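Local coordinates for N-terminal acetyltransferase B complex subunit MDM20 (Candida albicans, PDB 5K04), which serves as the non-catalytic subunit of the NatB complex, which acetylates protein N-termini, and binds the NAT3 subunit, at residues Leu76-Leu81 with Glu110-Ser115; Asn278-Lys283 with Gln303-Lys308; Leu309-Asp314 with Arg344-Gln349; Ser519-Thr524 with Asn665-Val670; Leu578-Ile583 with Ile673-Leu678. All coordinates share one frame; numbering follows the deposited sequence.

Contact 1. Residues Leu76-Leu81 with Glu110-Ser115; sequences LTIEKL and ETLCLS
Ser115 and Glu79 meet at the more open side of this helix-helix contact, while Leu112 closes its buried side against Ile78. The serine hydroxyl donates to one carboxylate oxygen of Glu79. The modelled separation of 2.3 Å between Ser115 OG and Glu79 OE2 is shorter than a normal hydrogen bond, so the pairing is plausible but its exact length is doubtful. Ser115 OG lies opposite its own backbone N (chi1 165°), which points the hydroxyl across the gap, and the extended Glu79 chain spans the rest. Weak bonds from Ser115 OG to Asn119 and Tyr98 add to this polar cluster. The helices 75-87 and 109-120 are joined through helix 91-104, and the all-helical layering is consistent with the tetratricopeptide-like repeat architecture of the family. That intervening helix packs on both partners: Tyr98 touches Ile78 and Glu79, and Ala101 touches Leu112. On the buried side the meeting is by methyl groups alone, Ile78 CD1 lying 4.0 Å from Leu112 CD2, with the two side chains crossing at about a right angle. The backbones come nearest at Glu79 and Ser115, whose CA atoms are 7.8 Å apart.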
# COMPACT_ATOMS: atom_id res chain seq x y z
N LEU A 76 18.33 -29.01 -6.42
CA LEU A 76 18.50 -27.92 -7.38
C LEU A 76 17.94 -28.28 -8.74
O LEU A 76 17.28 -27.45 -9.39
CB LEU A 76 19.98 -27.54 -7.49
CG LEU A 76 20.55 -26.63 -6.40
CD1 LEU A 76 22.01 -26.30 -6.67
CD2 LEU A 76 19.71 -25.36 -6.28
N THR A 77 18.21 -29.50 -9.21
CA THR A 77 17.70 -29.92 -10.51
C THR A 77 16.18 -29.98 -10.51
O THR A 77 15.53 -29.58 -11.48
CB THR A 77 18.30 -31.27 -10.89
OG1 THR A 77 17.69 -32.31 -10.11
CG2 THR A 77 19.78 -31.29 -10.62
N ILE A 78 15.58 -30.47 -9.42
CA ILE A 78 14.13 -30.52 -9.31
C ILE A 78 13.55 -29.11 -9.38
O ILE A 78 12.61 -28.85 -10.13
CB ILE A 78 13.71 -31.24 -8.02
CG1 ILE A 78 14.06 -32.73 -8.10
CG2 ILE A 78 12.22 -31.04 -7.76
CD1 ILE A 78 14.17 -33.41 -6.75
N GLU A 79 14.13 -28.19 -8.60
CA GLU A 79 13.66 -26.81 -8.58
C GLU A 79 13.65 -26.21 -9.97
O GLU A 79 12.68 -25.56 -10.37
CB GLU A 79 14.52 -25.96 -7.63
CG GLU A 79 14.36 -26.27 -6.14
CD GLU A 79 15.33 -25.49 -5.24
OE1 GLU A 79 16.21 -24.78 -5.77
OE2 GLU A 79 15.20 -25.59 -4.00
N LYS A 80 14.72 -26.44 -10.73
CA LYS A 80 14.81 -25.82 -12.05
C LYS A 80 13.80 -26.43 -13.01
O LYS A 80 13.06 -25.71 -13.69
CB LYS A 80 16.23 -25.93 -12.59
CG LYS A 80 17.22 -25.20 -11.71
CD LYS A 80 18.58 -25.08 -12.36
CE LYS A 80 19.47 -24.17 -11.52
NZ LYS A 80 20.59 -23.63 -12.33
N LEU A 81 13.72 -27.76 -13.05
CA LEU A 81 12.68 -28.43 -13.84
C LEU A 81 11.30 -27.84 -13.53
O LEU A 81 10.62 -27.33 -14.43
CB LEU A 81 12.68 -29.93 -13.57
CG LEU A 81 13.71 -30.80 -14.28
CD1 LEU A 81 13.50 -32.23 -13.86
CD2 LEU A 81 13.59 -30.66 -15.79
N GLU A 110 10.36 -33.96 4.00
CA GLU A 110 10.33 -32.64 4.63
C GLU A 110 11.19 -31.65 3.84
O GLU A 110 10.70 -30.59 3.41
CB GLU A 110 10.78 -32.72 6.09
CG GLU A 110 10.51 -31.43 6.88
CD GLU A 110 10.92 -31.48 8.35
OE1 GLU A 110 11.89 -32.18 8.70
OE2 GLU A 110 10.27 -30.78 9.16
N THR A 111 12.45 -32.00 3.61
CA THR A 111 13.39 -31.12 2.91
C THR A 111 12.90 -30.77 1.50
O THR A 111 12.99 -29.61 1.08
CB THR A 111 14.76 -31.79 2.85
OG1 THR A 111 15.16 -32.15 4.18
CG2 THR A 111 15.80 -30.85 2.28
N LEU A 112 12.40 -31.77 0.76
CA LEU A 112 11.87 -31.49 -0.57
C LEU A 112 10.65 -30.57 -0.49
O LEU A 112 10.55 -29.59 -1.23
CB LEU A 112 11.51 -32.79 -1.29
CG LEU A 112 12.62 -33.71 -1.77
CD1 LEU A 112 12.01 -35.01 -2.26
CD2 LEU A 112 13.45 -33.05 -2.86
N CYS A 113 9.73 -30.88 0.42
CA CYS A 113 8.49 -30.11 0.54
C CYS A 113 8.77 -28.66 0.92
O CYS A 113 8.14 -27.75 0.38
CB CYS A 113 7.56 -30.79 1.55
SG CYS A 113 6.72 -32.26 0.94
N LEU A 114 9.77 -28.42 1.79
CA LEU A 114 10.07 -27.05 2.21
C LEU A 114 10.70 -26.24 1.09
O LEU A 114 10.43 -25.04 0.96
CB LEU A 114 10.98 -27.05 3.45
CG LEU A 114 10.33 -27.62 4.72
CD1 LEU A 114 11.26 -27.58 5.92
CD2 LEU A 114 8.99 -26.95 5.04
N SER A 115 11.56 -26.86 0.27
CA SER A 115 12.09 -26.20 -0.93
C SER A 115 10.96 -25.89 -1.91
O SER A 115 10.83 -24.76 -2.40
CB SER A 115 13.15 -27.10 -1.57
OG SER A 115 13.46 -26.71 -2.90

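Contact 2. Residues Asn278-Lys283 with Gln303-Lys308; sequences NISLLK and QKFNTK
Two consecutive helices, 277-289 and 295-305, run in roughly opposite directions past each other here, nearest at Ser280 and Lys304, whose CA atoms are 8.6 Å apart. The second segment then makes a type I beta turn from Phe305 to Lys308, closed by a 3.0 Å bond from Lys308 N to Phe305 O. Ser280 carries the first segment's share of the contact. Its OG sits at the edge of the Phe305 ring, near the ring plane and 3.8 Å from CE2, and no hydrogen bond crosses between the segments. The hydroxyl lies beside its own backbone N (chi1 -67°), where it bonds back to Thr276 O one turn earlier. The pair forms an antiparallel helical hairpin within the NatB subunit family region, which belongs to the tetratricopeptide clan. Phe305 and Lys304 both come up to the small Ser280 side chain, the aliphatic part of Lys304 alongside, its CD 3.9 Å from Ser280 OG. Phe305 also stacks on Tyr301, and its side chain is about 10 Å from bound coenzyme A. Toward the NAT3 chain, Asn278 ND2 donates to the backbone oxygen of Thr2 of that subunit, and Lys308 NZ to that of its Arg86.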
# COMPACT_ATOMS: atom_id res chain seq x y z
N ASN A 278 -17.43 7.18 24.61
CA ASN A 278 -18.19 6.05 24.08
C ASN A 278 -19.58 5.96 24.68
O ASN A 278 -20.54 5.60 23.99
CB ASN A 278 -17.42 4.75 24.31
CG ASN A 278 -16.35 4.51 23.26
OD1 ASN A 278 -16.32 5.16 22.21
ND2 ASN A 278 -15.47 3.55 23.53
N ILE A 279 -19.71 6.27 25.97
CA ILE A 279 -21.02 6.21 26.61
C ILE A 279 -21.89 7.38 26.15
O ILE A 279 -23.11 7.25 26.02
CB ILE A 279 -20.86 6.18 28.14
CG1 ILE A 279 -20.28 4.85 28.59
CG2 ILE A 279 -22.19 6.49 28.86
CD1 ILE A 279 -19.99 4.82 30.09
N SER A 280 -21.27 8.53 25.87
CA SER A 280 -22.03 9.68 25.40
C SER A 280 -22.62 9.40 24.02
O SER A 280 -23.79 9.73 23.77
CB SER A 280 -21.14 10.91 25.38
OG SER A 280 -20.79 11.27 26.70
N LEU A 281 -21.84 8.78 23.14
CA LEU A 281 -22.37 8.37 21.84
C LEU A 281 -23.37 7.23 22.00
O LEU A 281 -24.36 7.16 21.26
CB LEU A 281 -21.23 7.95 20.91
CG LEU A 281 -20.35 9.08 20.37
CD1 LEU A 281 -19.24 8.54 19.49
CD2 LEU A 281 -21.17 10.11 19.61
N LEU A 282 -23.12 6.33 22.95
CA LEU A 282 -24.00 5.18 23.12
C LEU A 282 -25.41 5.62 23.48
O LEU A 282 -26.38 5.00 23.05
CB LEU A 282 -23.46 4.26 24.20
CG LEU A 282 -24.18 2.92 24.32
CD1 LEU A 282 -23.92 2.08 23.07
CD2 LEU A 282 -23.74 2.18 25.58
N LYS A 283 -25.52 6.70 24.27
CA LYS A 283 -26.83 7.22 24.66
C LYS A 283 -27.65 7.63 23.45
O LYS A 283 -28.88 7.46 23.44
CB LYS A 283 -26.65 8.40 25.62
CG LYS A 283 -26.30 7.98 27.02
CD LYS A 283 -26.22 9.15 27.97
CE LYS A 283 -25.93 8.70 29.41
NZ LYS A 283 -27.08 8.00 30.08
N GLN A 303 -22.02 19.20 24.10
CA GLN A 303 -21.57 20.06 25.19
C GLN A 303 -20.29 19.53 25.82
O GLN A 303 -19.45 20.30 26.29
CB GLN A 303 -22.66 20.18 26.27
CG GLN A 303 -23.91 20.94 25.82
CD GLN A 303 -23.63 22.37 25.36
OE1 GLN A 303 -22.71 23.03 25.86
NE2 GLN A 303 -24.41 22.85 24.39
N LYS A 304 -20.13 18.21 25.83
CA LYS A 304 -18.94 17.60 26.39
C LYS A 304 -17.78 17.57 25.41
O LYS A 304 -16.62 17.61 25.85
CB LYS A 304 -19.27 16.18 26.86
CG LYS A 304 -20.27 16.15 28.00
CD LYS A 304 -20.57 14.74 28.46
CE LYS A 304 -21.26 14.77 29.82
NZ LYS A 304 -20.43 15.51 30.82
N PHE A 305 -18.05 17.53 24.10
CA PHE A 305 -16.99 17.25 23.13
C PHE A 305 -16.84 18.28 22.01
O PHE A 305 -16.08 18.04 21.06
CB PHE A 305 -17.20 15.84 22.57
CG PHE A 305 -17.00 14.77 23.60
CD1 PHE A 305 -15.72 14.31 23.91
CD2 PHE A 305 -18.07 14.26 24.33
CE1 PHE A 305 -15.52 13.35 24.90
CE2 PHE A 305 -17.88 13.31 25.31
CZ PHE A 305 -16.60 12.86 25.60
N ASN A 306 -17.48 19.46 22.11
CA ASN A 306 -17.32 20.45 21.03
C ASN A 306 -15.92 21.04 20.98
O ASN A 306 -15.51 21.53 19.92
CB ASN A 306 -18.35 21.58 21.17
CG ASN A 306 -18.09 22.46 22.38
OD1 ASN A 306 -17.28 23.39 22.33
ND2 ASN A 306 -18.77 22.18 23.48
N THR A 307 -15.17 21.03 22.09
CA THR A 307 -13.77 21.46 22.09
C THR A 307 -12.83 20.39 21.54
O THR A 307 -11.61 20.60 21.56
CB THR A 307 -13.32 21.84 23.50
OG1 THR A 307 -13.23 20.67 24.31
CG2 THR A 307 -14.29 22.83 24.14
N LYS A 308 -13.37 19.27 21.05
CA LYS A 308 -12.58 18.17 20.52
C LYS A 308 -12.80 18.04 19.02
O LYS A 308 -13.93 18.12 18.53
CB LYS A 308 -12.93 16.85 21.22
CG LYS A 308 -12.93 16.95 22.75
CD LYS A 308 -11.56 17.30 23.32
CE LYS A 308 -11.57 17.17 24.85
NZ LYS A 308 -10.22 17.32 25.48

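Contact 3. Residues Leu309-Asp314 with Arg344-Gln349; sequences LCCYAD and RKFVNQ
Tyr312 is clasped by two successive residues, Lys345 over a face of its ring and Phe346 at its edge. The tyrosine edge points into the Phe346 face in a T-shaped stack, with ring centroids 5.3 Å apart and planes at 64°. Lys345 CB makes a CH-pi contact 3.8 Å from the Tyr312 centroid, only 19° off the ring normal. Beyond CB the lysine chain bends at chi3 (117°) and its CE passes near Tyr312 CD2, bringing the ammonium to a water. That water accepts from Lys345 NZ at 2.7 Å and donates to Leu309 O at 2.9 Å, tying the two segments together. Cys311 SG adds a sulfur-aromatic contact at the edge of Phe346, 4.1 Å from CZ, while Phe324 meets the same ring edge-to-face. Helix 337-346 stops just here in a Schellman motif, with Asn348 as the C-prime residue, so its last turn and residues of helix 311-315 build the clasp. Tyr84 of the NAT3 chain packs on Cys310, Ala313 and Asp314. Aromatic and aliphatic surfaces probably restrict the tilt of the Tyr312 ring, and the water probably eases the cost of burying the lysine charge, which no acid of the other segment reaches.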
# COMPACT_ATOMS: atom_id res chain seq x y z
N LEU A 309 -11.71 17.81 18.30
CA LEU A 309 -11.80 17.74 16.85
C LEU A 309 -12.65 16.55 16.39
O LEU A 309 -13.10 16.53 15.23
CB LEU A 309 -10.38 17.69 16.28
CG LEU A 309 -10.15 18.18 14.86
CD1 LEU A 309 -10.55 19.65 14.69
CD2 LEU A 309 -8.70 17.97 14.49
N CYS A 310 -12.92 15.59 17.27
CA CYS A 310 -13.73 14.43 16.93
C CYS A 310 -15.22 14.75 16.79
O CYS A 310 -15.92 14.00 16.10
CB CYS A 310 -13.56 13.32 17.98
SG CYS A 310 -14.15 13.62 19.64
N CYS A 311 -15.70 15.86 17.40
CA CYS A 311 -17.14 16.05 17.59
C CYS A 311 -17.93 15.85 16.30
O CYS A 311 -18.89 15.07 16.25
CB CYS A 311 -17.42 17.44 18.19
SG CYS A 311 -19.08 17.69 18.76
N TYR A 312 -17.54 16.56 15.24
CA TYR A 312 -18.29 16.54 13.99
C TYR A 312 -18.38 15.13 13.41
O TYR A 312 -19.46 14.69 13.00
CB TYR A 312 -17.66 17.46 12.96
CG TYR A 312 -18.30 17.32 11.60
CD1 TYR A 312 -19.52 17.92 11.32
CD2 TYR A 312 -17.68 16.60 10.60
CE1 TYR A 312 -20.12 17.79 10.08
CE2 TYR A 312 -18.26 16.46 9.35
CZ TYR A 312 -19.49 17.06 9.10
OH TYR A 312 -20.05 16.92 7.85
N ALA A 313 -17.24 14.43 13.33
CA ALA A 313 -17.24 13.10 12.73
C ALA A 313 -18.08 12.12 13.54
O ALA A 313 -18.73 11.23 12.99
CB ALA A 313 -15.81 12.59 12.56
N ASP A 314 -18.10 12.29 14.86
CA ASP A 314 -18.91 11.43 15.71
C ASP A 314 -20.41 11.68 15.51
O ASP A 314 -21.20 10.73 15.46
CB ASP A 314 -18.49 11.65 17.17
CG ASP A 314 -17.07 11.11 17.48
OD1 ASP A 314 -16.43 10.48 16.61
OD2 ASP A 314 -16.60 11.31 18.63
N ARG A 344 -18.61 25.23 12.10
CA ARG A 344 -18.54 25.54 10.67
C ARG A 344 -18.72 24.28 9.82
O ARG A 344 -19.26 24.35 8.72
CB ARG A 344 -17.22 26.21 10.35
CG ARG A 344 -17.07 27.60 10.96
CD ARG A 344 -17.86 28.64 10.19
NE ARG A 344 -17.81 29.95 10.84
CZ ARG A 344 -17.19 31.01 10.34
NH1 ARG A 344 -16.56 30.93 9.18
NH2 ARG A 344 -17.20 32.15 11.01
N LYS A 345 -18.26 23.13 10.32
CA LYS A 345 -18.50 21.87 9.63
C LYS A 345 -19.97 21.48 9.70
O LYS A 345 -20.55 21.03 8.71
CB LYS A 345 -17.64 20.78 10.23
CG LYS A 345 -16.17 20.88 9.86
CD LYS A 345 -15.33 20.07 10.83
CE LYS A 345 -14.62 18.96 10.15
NZ LYS A 345 -13.36 18.70 10.87
N PHE A 346 -20.59 21.64 10.87
CA PHE A 346 -21.99 21.26 11.01
C PHE A 346 -22.87 22.03 10.03
O PHE A 346 -23.76 21.45 9.40
CB PHE A 346 -22.46 21.48 12.45
CG PHE A 346 -21.97 20.43 13.42
CD1 PHE A 346 -22.34 19.09 13.27
CD2 PHE A 346 -21.16 20.78 14.50
CE1 PHE A 346 -21.89 18.11 14.15
CE2 PHE A 346 -20.72 19.82 15.40
CZ PHE A 346 -21.07 18.48 15.22
N VAL A 347 -22.62 23.34 9.87
CA VAL A 347 -23.42 24.18 8.97
C VAL A 347 -22.84 24.17 7.56
O VAL A 347 -23.28 24.94 6.70
CB VAL A 347 -23.50 25.62 9.49
CG1 VAL A 347 -24.01 25.63 10.92
CG2 VAL A 347 -22.14 26.30 9.40
N ASN A 348 -21.88 23.29 7.32
CA ASN A 348 -21.10 23.21 6.08
C ASN A 348 -20.82 24.59 5.48
O ASN A 348 -21.23 24.91 4.36
CB ASN A 348 -21.79 22.32 5.05
CG ASN A 348 -20.89 22.01 3.87
OD1 ASN A 348 -19.67 22.12 3.97
ND2 ASN A 348 -21.49 21.64 2.75
N GLN A 349 -20.08 25.40 6.23
CA GLN A 349 -19.67 26.71 5.76
C GLN A 349 -18.28 26.62 5.16
O GLN A 349 -17.36 26.09 5.79
CB GLN A 349 -19.70 27.75 6.88
CG GLN A 349 -19.50 29.17 6.34
CD GLN A 349 -19.83 30.21 7.38
OE1 GLN A 349 -20.71 30.01 8.21
NE2 GLN A 349 -19.11 31.32 7.34
O HOH W 1 -13.50 18.87 13.53

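Contact 4. Residues Ser519-Thr524 with Asn665-Val670; sequences STILGT and NLTNLV
The last turn of helix 506-521 runs up against the side of helix 661-682, the backbones nearest at Ile521 and Val670, whose CA atoms are 6.8 Å apart. Ile521 alone carries the first segment's part. Its side chain reaches into the groove between Thr667 and Val670, residues three apart and so on the same side of their helix. The CD1 methyl comes to 3.6 Å from Thr667 CG2 and also lies 3.9 Å from the backbone oxygen of Thr667. One carbon nearer the backbone, Ile521 CG1 sits 4.0 Å from Val670 CG1. Against both partners the isoleucine side chain crosses at about a right angle.

The torsion of Thr667 decides which of its branches meets the isoleucine. With chi1 at -60°, OG1 lies beside the backbone N and bonds back to Thr663 O, while CG2 is turned opposite that nitrogen and presents a methyl to the isoleucine. Immediately after Ile521 the chain leaves helical geometry at Leu522, and a weak 3.3 Å bond from Thr524 N to Ser519 O spans the bend into the next helix. Pro454 packs on Ile521, and Ser749 and Leu750, at the C-terminus, pack on Val670. Segments 141 residues apart are thereby brought together, joining helix 506-521 to helix 661-682, near the C-terminal end of the chain. With the threonine hydroxyl bonded within its own helix, the interface depends on van der Waals fit between branched side chains, and no hydrogen bond crosses between the segments.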
# COMPACT_ATOMS: atom_id res chain seq x y z
N SER A 519 15.93 7.06 -17.81
CA SER A 519 17.17 6.45 -18.29
C SER A 519 17.38 6.70 -19.79
O SER A 519 18.49 7.01 -20.21
CB SER A 519 17.19 4.95 -18.00
OG SER A 519 17.54 4.71 -16.66
N THR A 520 16.32 6.54 -20.61
CA THR A 520 16.52 6.70 -22.05
C THR A 520 16.58 8.17 -22.46
O THR A 520 17.27 8.50 -23.42
CB THR A 520 15.43 5.98 -22.87
OG1 THR A 520 14.22 6.73 -22.85
CG2 THR A 520 15.15 4.59 -22.32
N ILE A 521 15.89 9.04 -21.74
CA ILE A 521 15.95 10.47 -22.04
C ILE A 521 17.33 11.02 -21.74
O ILE A 521 17.97 11.63 -22.59
CB ILE A 521 14.86 11.22 -21.25
CG1 ILE A 521 13.50 10.95 -21.89
CG2 ILE A 521 15.17 12.69 -21.20
CD1 ILE A 521 12.36 11.41 -21.03
N LEU A 522 17.80 10.83 -20.51
CA LEU A 522 19.23 10.94 -20.24
C LEU A 522 19.94 9.81 -20.98
O LEU A 522 19.32 8.93 -21.57
CB LEU A 522 19.49 10.88 -18.73
CG LEU A 522 18.53 11.68 -17.82
CD1 LEU A 522 18.81 11.43 -16.34
CD2 LEU A 522 18.55 13.19 -18.13
N GLY A 523 21.26 9.82 -20.97
CA GLY A 523 21.92 8.77 -21.72
C GLY A 523 22.41 7.62 -20.87
O GLY A 523 23.36 6.93 -21.26
N THR A 524 21.77 7.39 -19.72
CA THR A 524 22.33 6.57 -18.65
C THR A 524 21.92 5.12 -18.83
O THR A 524 20.84 4.70 -18.38
CB THR A 524 21.89 7.11 -17.30
OG1 THR A 524 20.51 6.78 -17.09
CG2 THR A 524 22.04 8.62 -17.27
N ASN A 665 3.29 15.15 -22.45
CA ASN A 665 3.33 14.70 -23.84
C ASN A 665 4.71 14.91 -24.45
O ASN A 665 5.21 14.06 -25.20
CB ASN A 665 2.29 15.44 -24.67
CG ASN A 665 0.87 15.17 -24.23
OD1 ASN A 665 0.57 14.13 -23.63
ND2 ASN A 665 -0.02 16.11 -24.54
N LEU A 666 5.33 16.06 -24.16
CA LEU A 666 6.64 16.36 -24.72
C LEU A 666 7.69 15.37 -24.22
O LEU A 666 8.55 14.93 -25.00
CB LEU A 666 7.01 17.80 -24.37
CG LEU A 666 7.98 18.60 -25.24
CD1 LEU A 666 7.68 18.39 -26.71
CD2 LEU A 666 7.88 20.07 -24.87
N THR A 667 7.60 14.99 -22.94
CA THR A 667 8.48 13.98 -22.38
C THR A 667 8.30 12.65 -23.11
O THR A 667 9.27 11.95 -23.40
CB THR A 667 8.22 13.82 -20.87
OG1 THR A 667 8.45 15.06 -20.19
CG2 THR A 667 9.12 12.79 -20.26
N ASN A 668 7.05 12.33 -23.47
CA ASN A 668 6.80 11.07 -24.17
C ASN A 668 7.27 11.14 -25.61
O ASN A 668 7.78 10.15 -26.15
CB ASN A 668 5.31 10.73 -24.11
CG ASN A 668 4.92 10.10 -22.78
OD1 ASN A 668 5.74 9.49 -22.09
ND2 ASN A 668 3.65 10.25 -22.42
N LEU A 669 7.13 12.32 -26.24
CA LEU A 669 7.70 12.52 -27.56
C LEU A 669 9.22 12.36 -27.54
O LEU A 669 9.79 11.72 -28.43
CB LEU A 669 7.33 13.90 -28.12
CG LEU A 669 7.90 14.12 -29.53
CD1 LEU A 669 7.33 13.07 -30.51
CD2 LEU A 669 7.64 15.52 -30.05
N VAL A 670 9.89 12.93 -26.53
CA VAL A 670 11.35 12.84 -26.47
C VAL A 670 11.77 11.39 -26.35
O VAL A 670 12.70 10.93 -27.03
CB VAL A 670 11.91 13.68 -25.30
CG1 VAL A 670 13.38 13.37 -25.08
CG2 VAL A 670 11.77 15.15 -25.55

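Contact 5. Residues Leu578-Ile583 with Ile673-Leu678; sequences LLVYSI and IKIVKL
The phenol oxygen of Tyr581 is held by two groups, Glu671 OE2 and Thr520 OG1, each through a hydrogen bond, and beside it lies the end of Ile675. The CD1 methyl of Ile675 is 4.0 Å from Tyr581 OH and 4.1 Å from CZ, approaching the ring obliquely, the two side chains crossing at about a right angle. The two bonds probably restrict the swing of the phenol ring against which this methyl rests. The same methyl, Ile675 CD1, also meets Val580 CG1 at 3.9 Å, touching two consecutive residues of helix 571-584. Ile675 gets there by an extended chain, its CD1 opposite CA about the outer bond (chi2 171°). In this all-helical C-terminal part of the subunit, helix 571-584 packs on the long helix 661-682, the backbones coming nearest at Tyr581 and Ile675. Tyr617 of helix 608-625 touches both Val580 and Ile675, and Phe597 touches Val580 from helix 591-601. One turn away, Leu578 O takes two donors from Ser582: the backbone N at 2.9 Å and OG at 2.6 Å, arriving from opposite faces of the carbonyl plane.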
# COMPACT_ATOMS: atom_id res chain seq x y z
N LEU A 578 5.94 -0.48 -20.75
CA LEU A 578 6.69 -1.69 -20.41
C LEU A 578 6.68 -2.68 -21.56
O LEU A 578 7.69 -3.35 -21.83
CB LEU A 578 6.14 -2.30 -19.13
CG LEU A 578 6.19 -1.35 -17.93
CD1 LEU A 578 5.73 -2.05 -16.67
CD2 LEU A 578 7.60 -0.80 -17.75
N LEU A 579 5.55 -2.79 -22.27
CA LEU A 579 5.52 -3.58 -23.50
C LEU A 579 6.51 -3.03 -24.51
O LEU A 579 7.31 -3.79 -25.09
CB LEU A 579 4.12 -3.60 -24.07
CG LEU A 579 3.10 -4.28 -23.14
CD1 LEU A 579 1.71 -4.27 -23.74
CD2 LEU A 579 3.54 -5.70 -22.86
N VAL A 580 6.49 -1.71 -24.74
CA VAL A 580 7.42 -1.09 -25.68
C VAL A 580 8.84 -1.56 -25.40
O VAL A 580 9.53 -2.09 -26.28
CB VAL A 580 7.32 0.45 -25.63
CG1 VAL A 580 8.50 1.10 -26.38
CG2 VAL A 580 6.01 0.94 -26.22
N TYR A 581 9.29 -1.39 -24.16
CA TYR A 581 10.66 -1.75 -23.84
C TYR A 581 10.87 -3.26 -23.96
O TYR A 581 11.93 -3.71 -24.39
CB TYR A 581 11.02 -1.23 -22.44
CG TYR A 581 11.30 0.26 -22.44
CD1 TYR A 581 12.55 0.76 -22.80
CD2 TYR A 581 10.32 1.18 -22.09
CE1 TYR A 581 12.82 2.12 -22.82
CE2 TYR A 581 10.58 2.54 -22.10
CZ TYR A 581 11.84 3.01 -22.48
OH TYR A 581 12.09 4.37 -22.49
N SER A 582 9.85 -4.04 -23.61
CA SER A 582 9.94 -5.49 -23.74
C SER A 582 10.10 -5.90 -25.20
O SER A 582 10.84 -6.84 -25.52
CB SER A 582 8.70 -6.15 -23.15
OG SER A 582 8.51 -5.79 -21.79
N ILE A 583 9.43 -5.19 -26.11
CA ILE A 583 9.47 -5.50 -27.53
C ILE A 583 10.79 -5.05 -28.15
O ILE A 583 11.45 -5.81 -28.87
CB ILE A 583 8.27 -4.87 -28.24
CG1 ILE A 583 6.98 -5.52 -27.75
CG2 ILE A 583 8.43 -4.96 -29.74
CD1 ILE A 583 5.72 -4.66 -27.88
N ILE A 673 11.44 9.50 -29.59
CA ILE A 673 12.50 9.79 -30.55
C ILE A 673 13.78 9.09 -30.15
O ILE A 673 14.53 8.60 -31.01
CB ILE A 673 12.69 11.31 -30.68
CG1 ILE A 673 11.43 11.94 -31.25
CG2 ILE A 673 13.88 11.62 -31.57
CD1 ILE A 673 11.41 13.42 -31.09
N LYS A 674 14.06 9.02 -28.84
CA LYS A 674 15.22 8.26 -28.39
C LYS A 674 15.11 6.80 -28.82
O LYS A 674 16.11 6.18 -29.23
CB LYS A 674 15.37 8.35 -26.87
CG LYS A 674 15.62 9.75 -26.31
CD LYS A 674 16.94 10.32 -26.77
CE LYS A 674 17.21 11.65 -26.09
NZ LYS A 674 18.53 12.22 -26.52
N ILE A 675 13.91 6.23 -28.73
CA ILE A 675 13.69 4.84 -29.12
C ILE A 675 13.79 4.67 -30.64
O ILE A 675 14.34 3.68 -31.13
CB ILE A 675 12.33 4.37 -28.56
CG1 ILE A 675 12.40 4.32 -27.02
CG2 ILE A 675 11.90 3.01 -29.12
CD1 ILE A 675 11.06 4.09 -26.37
N VAL A 676 13.29 5.65 -31.40
CA VAL A 676 13.51 5.66 -32.85
C VAL A 676 15.00 5.55 -33.15
O VAL A 676 15.43 4.76 -34.01
CB VAL A 676 12.90 6.92 -33.48
CG1 VAL A 676 13.45 7.14 -34.89
CG2 VAL A 676 11.38 6.84 -33.52
N LYS A 677 15.82 6.33 -32.45
CA LYS A 677 17.26 6.32 -32.71
C LYS A 677 17.89 5.00 -32.28
O LYS A 677 18.77 4.48 -32.96
CB LYS A 677 17.93 7.50 -32.01
CG LYS A 677 17.49 8.84 -32.60
CD LYS A 677 18.10 10.04 -31.90
CE LYS A 677 17.70 11.31 -32.65
NZ LYS A 677 18.28 12.53 -32.02
N LEU A 678 17.44 4.45 -31.15
CA LEU A 678 17.97 3.16 -30.71
C LEU A 678 17.69 2.08 -31.74
O LEU A 678 18.59 1.32 -32.13
CB LEU A 678 17.37 2.81 -29.34
CG LEU A 678 17.86 1.60 -28.54
CD1 LEU A 678 17.47 1.76 -27.10
CD2 LEU A 678 17.24 0.34 -29.07

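Contacts 4 and 5 share helix 661-682 and lie 11 Å apart between centres; both are buried and apolar between their own segments, although a probable hydroxyl-hydroxyl hydrogen bond joins the two contacts. Contacts 2 and 3 also touch, their centres 13 Å apart; helices 295-305 and 311-315 follow each other in the chain, and both contacts lie beside the NAT3 chain. There, chemistry is more mixed: contact 2 is a slight, buried meeting, and contact 3, with the largest buried area of the five, joins aromatic, sulfur and water-mediated links. Contact 1 stands alone in the N-terminal helices, partly buried, and has the one direct hydrogen bond between segments, of doubtful length.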